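Local coordinates for CurJ (Moorea producens 3L, PDB 5TZ6), which probably carries out a vinylogous dehydration in curacin biosynthesis as a polyketide synthase dehydratase, here as an inactive mutant with a bound ligand, at residues L196-V201 against N256-C261; E23-S28 against Q93-P98. The protein carries 1 engineered substitution. One frame throughout, in Å; residues are numbered along the deposited sequence.

Contact 1. Residues L196-V201 against N256-C261; sequences LCQMKV and NDLLWC
Gln198 lies over one face of the Trp260 indole, its CG 4.2 Å from the centroid of the six-membered ring in a CH-pi contact. Gln198 CG, anti to the backbone N (chi1 -179°), is thereby set over the ring, and the amide, its plane 32° from the ring's, stays beside the indole, Gln198 NE2 lying 3.7 Å from Trp260 CZ2; a glutamine's aliphatic part can thus cover an aromatic surface. Leu258 CD2 shares this face, near the rim. Leu196 CD1 approaches Trp260 CE3 obliquely at 3.8 Å. On the other side of the sheet Met199 SD packs against Cys261 CB at 3.7 Å; the flexible thioether and the small cysteine, with Leu259, meet helix 215-223. Cys197 with Cys261 and Met199 with Leu259 are hydrogen-bonded pairs, each with two backbone bonds; Cys197 N to Cys261 O is 2.9 Å. Further out, Gln187 NE2 binds Gln198 OE1, while Gln284 OE1 accepts from Trp260 NE1, which should help hold the indole's rotation. An alanine in place of Trp260 would probably leave Gln284 OE1 without its donor and open a gap beside Leu196 and the Gln198 methylenes. Apolar carbon and sulfur thus pack on both faces, and Gln198 OE1 and Trp260 NE1 are satisfied by Gln187 and Gln284.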
loop_
_atom_site.group_PDB
_atom_site.type_symbol
_atom_site.label_atom_id
_atom_site.label_comp_id
_atom_site.label_asym_id
_atom_site.label_seq_id
_atom_site.Cartn_x
_atom_site.Cartn_y
_atom_site.Cartn_z
ATOM N N LEU A 196 2.137 -29.635 -30.527
ATOM C CA LEU A 196 0.963 -29.747 -29.672
ATOM C C LEU A 196 1.359 -30.462 -28.390
ATOM O O LEU A 196 1.797 -31.617 -28.429
ATOM C CB LEU A 196 -0.167 -30.503 -30.377
ATOM C CG LEU A 196 -1.354 -30.915 -29.499
ATOM C CD1 LEU A 196 -2.253 -29.730 -29.210
ATOM C CD2 LEU A 196 -2.147 -32.047 -30.145
ATOM N N CYS A 197 1.241 -29.766 -27.266
ATOM C CA CYS A 197 1.577 -30.313 -25.960
ATOM C C CYS A 197 0.307 -30.573 -25.162
ATOM O O CYS A 197 -0.594 -29.728 -25.119
ATOM C CB CYS A 197 2.488 -29.363 -25.186
ATOM S SG CYS A 197 4.080 -29.078 -25.970
ATOM N N GLN A 198 0.233 -31.749 -24.553
ATOM C CA GLN A 198 -0.742 -32.026 -23.515
ATOM C C GLN A 198 -0.118 -31.714 -22.165
ATOM O O GLN A 198 1.020 -32.126 -21.892
ATOM C CB GLN A 198 -1.203 -33.478 -23.538
ATOM C CG GLN A 198 -2.241 -33.754 -22.471
ATOM C CD GLN A 198 -2.668 -35.197 -22.431
ATOM O OE1 GLN A 198 -1.852 -36.089 -22.203
ATOM N NE2 GLN A 198 -3.952 -35.439 -22.654
ATOM N N MET A 199 -0.881 -31.019 -21.320
ATOM C CA MET A 199 -0.418 -30.531 -20.031
ATOM C C MET A 199 -1.358 -30.963 -18.919
ATOM O O MET A 199 -2.583 -30.962 -19.085
ATOM C CB MET A 199 -0.311 -29.010 -20.017
ATOM C CG MET A 199 0.967 -28.494 -20.622
ATOM S SD MET A 199 0.729 -26.930 -21.460
ATOM C CE MET A 199 2.432 -26.408 -21.656
ATOM N N LYS A 200 -0.766 -31.330 -17.786
ATOM C CA LYS A 200 -1.496 -31.644 -16.570
ATOM C C LYS A 200 -0.902 -30.836 -15.426
ATOM O O LYS A 200 0.288 -30.507 -15.427
ATOM C CB LYS A 200 -1.435 -33.140 -16.223
ATOM C CG LYS A 200 -2.179 -34.050 -17.184
ATOM C CD LYS A 200 -2.068 -35.506 -16.745
ATOM C CE LYS A 200 -2.885 -36.433 -17.637
ATOM N NZ LYS A 200 -2.773 -37.861 -17.218
ATOM N N VAL A 201 -1.753 -30.500 -14.464
ATOM C CA VAL A 201 -1.357 -29.685 -13.319
ATOM C C VAL A 201 -0.446 -30.527 -12.434
ATOM O O VAL A 201 -0.841 -31.623 -12.007
ATOM C CB VAL A 201 -2.588 -29.168 -12.556
ATOM C CG1 VAL A 201 -3.556 -30.294 -12.315
ATOM C CG2 VAL A 201 -2.170 -28.528 -11.241
ATOM N N ASN A 256 -9.855 -27.089 -15.367
ATOM C CA ASN A 256 -9.384 -28.357 -15.907
ATOM C C ASN A 256 -7.970 -28.673 -15.440
ATOM O O ASN A 256 -7.086 -27.811 -15.436
ATOM C CB ASN A 256 -9.434 -28.342 -17.435
ATOM C CG ASN A 256 -10.839 -28.519 -17.976
ATOM O OD1 ASN A 256 -11.815 -28.486 -17.225
ATOM N ND2 ASN A 256 -10.949 -28.715 -19.285
ATOM N N ASP A 257 -7.767 -29.928 -15.041
ATOM C CA ASP A 257 -6.436 -30.454 -14.776
ATOM C C ASP A 257 -5.681 -30.817 -16.046
ATOM O O ASP A 257 -4.468 -31.047 -15.979
ATOM C CB ASP A 257 -6.532 -31.689 -13.877
ATOM C CG ASP A 257 -6.980 -31.354 -12.468
ATOM O OD1 ASP A 257 -7.879 -30.499 -12.317
ATOM O OD2 ASP A 257 -6.439 -31.951 -11.513
ATOM N N LEU A 258 -6.360 -30.884 -17.192
ATOM C CA LEU A 258 -5.734 -31.157 -18.478
ATOM C C LEU A 258 -5.981 -29.997 -19.432
ATOM O O LEU A 258 -7.130 -29.585 -19.623
ATOM C CB LEU A 258 -6.267 -32.464 -19.071
ATOM C CG LEU A 258 -5.491 -33.072 -20.239
ATOM C CD1 LEU A 258 -5.930 -34.517 -20.468
ATOM C CD2 LEU A 258 -5.664 -32.247 -21.508
ATOM N N LEU A 259 -4.909 -29.469 -20.022
ATOM C CA LEU A 259 -5.022 -28.420 -21.026
ATOM C C LEU A 259 -4.206 -28.799 -22.252
ATOM O O LEU A 259 -3.332 -29.668 -22.196
ATOM C CB LEU A 259 -4.529 -27.067 -20.493
ATOM C CG LEU A 259 -5.130 -26.558 -19.186
ATOM C CD1 LEU A 259 -4.546 -25.195 -18.864
ATOM C CD2 LEU A 259 -6.655 -26.504 -19.259
ATOM N N TRP A 260 -4.495 -28.131 -23.368
ATOM C CA TRP A 260 -3.753 -28.336 -24.603
ATOM C C TRP A 260 -3.062 -27.037 -24.990
ATOM O O TRP A 260 -3.635 -25.956 -24.843
ATOM C CB TRP A 260 -4.668 -28.791 -25.740
ATOM C CG TRP A 260 -5.275 -30.151 -25.540
ATOM C CD1 TRP A 260 -6.529 -30.427 -25.075
ATOM C CD2 TRP A 260 -4.661 -31.419 -25.809
ATOM N NE1 TRP A 260 -6.730 -31.785 -25.034
ATOM C CE2 TRP A 260 -5.601 -32.417 -25.482
ATOM C CE3 TRP A 260 -3.409 -31.807 -26.297
ATOM C CZ2 TRP A 260 -5.329 -33.773 -25.625
ATOM C CZ3 TRP A 260 -3.141 -33.152 -26.440
ATOM C CH2 TRP A 260 -4.095 -34.121 -26.103
ATOM N N CYS A 261 -1.834 -27.146 -25.493
ATOM C CA CYS A 261 -1.043 -25.990 -25.889
ATOM C C CYS A 261 -0.529 -26.193 -27.307
ATOM O O CYS A 261 0.304 -27.073 -27.546
ATOM C CB CYS A 261 0.120 -25.762 -24.926
ATOM S SG CYS A 261 1.154 -24.386 -25.427
#

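Contact 2. Residues E23-S28 against Q93-P98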
loop_
_atom_site.group_PDB
_atom_site.type_symbol
_atom_site.label_atom_id
_atom_site.label_comp_id
_atom_site.label_asym_id
_atom_site.label_seq_id
_atom_site.Cartn_x
_atom_site.Cartn_y
_atom_site.Cartn_z
ATOM N N GLU A 23 -0.554 7.040 -10.374
ATOM C CA GLU A 23 -0.316 5.614 -10.558
ATOM C C GLU A 23 -1.109 4.781 -9.550
ATOM O O GLU A 23 -1.468 5.242 -8.464
ATOM C CB GLU A 23 1.174 5.283 -10.441
ATOM C CG GLU A 23 2.035 5.852 -11.552
ATOM C CD GLU A 23 2.619 7.205 -11.203
ATOM O OE1 GLU A 23 2.375 7.689 -10.078
ATOM O OE2 GLU A 23 3.318 7.787 -12.059
ATOM N N ILE A 24 -1.366 3.531 -9.927
ATOM C CA ILE A 24 -1.921 2.518 -9.038
ATOM C C ILE A 24 -0.825 1.505 -8.745
ATOM O O ILE A 24 -0.082 1.104 -9.647
ATOM C CB ILE A 24 -3.154 1.828 -9.652
ATOM C CG1 ILE A 24 -4.245 2.848 -9.960
ATOM C CG2 ILE A 24 -3.679 0.744 -8.722
ATOM C CD1 ILE A 24 -5.478 2.225 -10.577
ATOM N N PHE A 25 -0.718 1.094 -7.487
ATOM C CA PHE A 25 0.371 0.230 -7.058
ATOM C C PHE A 25 -0.163 -1.091 -6.528
ATOM O O PHE A 25 -1.185 -1.129 -5.840
ATOM C CB PHE A 25 1.216 0.910 -5.978
ATOM C CG PHE A 25 1.895 2.167 -6.443
ATOM C CD1 PHE A 25 1.274 3.400 -6.301
ATOM C CD2 PHE A 25 3.155 2.117 -7.014
ATOM C CE1 PHE A 25 1.900 4.560 -6.728
ATOM C CE2 PHE A 25 3.786 3.273 -7.446
ATOM C CZ PHE A 25 3.157 4.496 -7.303
ATOM N N PHE A 26 0.530 -2.173 -6.866
ATOM C CA PHE A 26 0.344 -3.466 -6.222
ATOM C C PHE A 26 1.672 -3.930 -5.641
ATOM O O PHE A 26 2.726 -3.758 -6.261
ATOM C CB PHE A 26 -0.223 -4.498 -7.197
ATOM C CG PHE A 26 -1.593 -4.145 -7.708
ATOM C CD1 PHE A 26 -1.752 -3.347 -8.829
ATOM C CD2 PHE A 26 -2.723 -4.590 -7.045
ATOM C CE1 PHE A 26 -3.020 -3.015 -9.290
ATOM C CE2 PHE A 26 -3.995 -4.257 -7.500
ATOM C CZ PHE A 26 -4.141 -3.471 -8.626
ATOM N N GLU A 27 1.621 -4.485 -4.434
ATOM C CA GLU A 27 2.813 -4.833 -3.678
ATOM C C GLU A 27 2.732 -6.278 -3.214
ATOM O O GLU A 27 1.683 -6.741 -2.742
ATOM C CB GLU A 27 3.003 -3.911 -2.465
ATOM C CG GLU A 27 4.322 -4.126 -1.743
ATOM C CD GLU A 27 4.579 -3.086 -0.668
ATOM O OE1 GLU A 27 5.108 -2.004 -1.003
ATOM O OE2 GLU A 27 4.258 -3.353 0.510
ATOM N N SER A 28 3.864 -6.968 -3.331
ATOM C CA SER A 28 3.958 -8.407 -3.161
ATOM C C SER A 28 5.348 -8.720 -2.631
ATOM O O SER A 28 6.309 -8.012 -2.940
ATOM C CB SER A 28 3.702 -9.140 -4.479
ATOM O OG SER A 28 3.401 -10.503 -4.246
ATOM N N GLN A 93 6.728 -4.677 -6.905
ATOM C CA GLN A 93 5.605 -3.781 -7.118
ATOM C C GLN A 93 5.237 -3.760 -8.592
ATOM O O GLN A 93 6.112 -3.824 -9.467
ATOM C CB GLN A 93 5.913 -2.362 -6.657
ATOM C CG GLN A 93 6.130 -2.202 -5.171
ATOM C CD GLN A 93 6.496 -0.775 -4.818
ATOM O OE1 GLN A 93 7.017 -0.037 -5.655
ATOM N NE2 GLN A 93 6.202 -0.370 -3.587
ATOM N N VAL A 94 3.931 -3.722 -8.846
ATOM C CA VAL A 94 3.367 -3.410 -10.151
ATOM C C VAL A 94 2.900 -1.965 -10.116
ATOM O O VAL A 94 2.110 -1.579 -9.242
ATOM C CB VAL A 94 2.205 -4.352 -10.498
ATOM C CG1 VAL A 94 1.603 -3.969 -11.844
ATOM C CG2 VAL A 94 2.685 -5.795 -10.512
ATOM N N VAL A 95 3.366 -1.172 -11.073
ATOM C CA VAL A 95 3.048 0.247 -11.150
ATOM C C VAL A 95 2.280 0.470 -12.442
ATOM O O VAL A 95 2.792 0.183 -13.535
ATOM C CB VAL A 95 4.307 1.124 -11.093
ATOM C CG1 VAL A 95 3.927 2.590 -10.987
ATOM C CG2 VAL A 95 5.187 0.705 -9.920
ATOM N N LEU A 96 1.047 0.949 -12.311
ATOM C CA LEU A 96 0.141 1.170 -13.429
ATOM C C LEU A 96 -0.072 2.671 -13.607
ATOM O O LEU A 96 -0.576 3.346 -12.703
ATOM C CB LEU A 96 -1.193 0.457 -13.197
ATOM C CG LEU A 96 -1.214 -1.055 -12.968
ATOM C CD1 LEU A 96 -2.649 -1.545 -12.899
ATOM C CD2 LEU A 96 -0.453 -1.789 -14.068
ATOM N N THR A 97 0.295 3.177 -14.779
ATOM C CA THR A 97 0.090 4.562 -15.148
ATOM C C THR A 97 -1.098 4.631 -16.090
ATOM O O THR A 97 -1.098 3.931 -17.115
ATOM C CB THR A 97 1.330 5.132 -15.828
ATOM O OG1 THR A 97 2.414 5.145 -14.896
ATOM C CG2 THR A 97 1.063 6.578 -16.322
ATOM N N PRO A 98 -2.130 5.408 -15.778
ATOM C CA PRO A 98 -3.292 5.476 -16.671
ATOM C C PRO A 98 -2.908 6.038 -18.031
ATOM O O PRO A 98 -2.229 7.059 -18.131
ATOM C CB PRO A 98 -4.262 6.408 -15.931
ATOM C CG PRO A 98 -3.807 6.408 -14.508
ATOM C CD PRO A 98 -2.322 6.185 -14.542
#
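Gln93 NE2 is gripped by two oxygens, Glu27 OE1 across the strand pair and Gln17 O of the second subunit. The bond from Gln93 NE2 to Glu27 OE1 measures 3.2 Å and is fairly straight (162° at the hydrogen). It uses the anti lone pair of the carboxylate, and the two side chains run alongside each other, with carboxylate and amide planes only 10° apart. Gln93 OE1 in turn bonds Ser18 OG of the second subunit, so both ends of the amide are engaged: a glutamine suits this place because it can donate and accept at once. Glu27 OE2 has a weak bond with Tyr29 OH.

On the same face Phe25 reaches along Val95, Phe25 CE2 lying 3.6 Å from Val95 CG1. The branched valine offers both methyls to the ring, and Val95 CG1 also meets Glu23 CG at 3.8 Å. Beyond them the Phe25 ring meets that of Phe16 of the second subunit, the planes about 50° apart.

On the reverse face Leu96 CD1 sits at the edge of the Phe26 ring, 3.9 Å from Phe26 CE1, while Phe26 CB faces Val94 CB at 4.1 Å. Phe26 and Val94 pack on helix 51-65, where bulky apolar residues fill the space between sheet and helix. Four backbone bonds, such as Ile24 N to Leu96 O at 2.9 Å, hold the antiparallel strands in register.

The face with Phe26 and Val94 therefore packs on the helix through apolar groups, whereas the other combines apolar packing with a buried polar pair at the dimer interface; the nearby amide N-H is likely to ease burial of the Glu27 carboxylate.

Overall arrangement
Contact 2 comes first along the chain: both its strands precede those of contact 1. Their centres lie 32 Å apart on opposite sides of the chain's centre, and their nearest atoms are about 20 Å apart, so they do not touch. Each belongs to a different hot-dog half of the chain, consistent with the double hot-dog fold of polyketide dehydratases, in which antiparallel strands pack around a helix: 51-65 beside contact 2, 215-223 beside contact 1. Helix 215-223 carries Asp219 of the ligand pocket, and the Met199 side chain is about 11 Å from the bound hydroxy acid. Contact 1 thus backs the pocket's helix, whereas contact 2 reaches the second subunit and lies at the dimer interface.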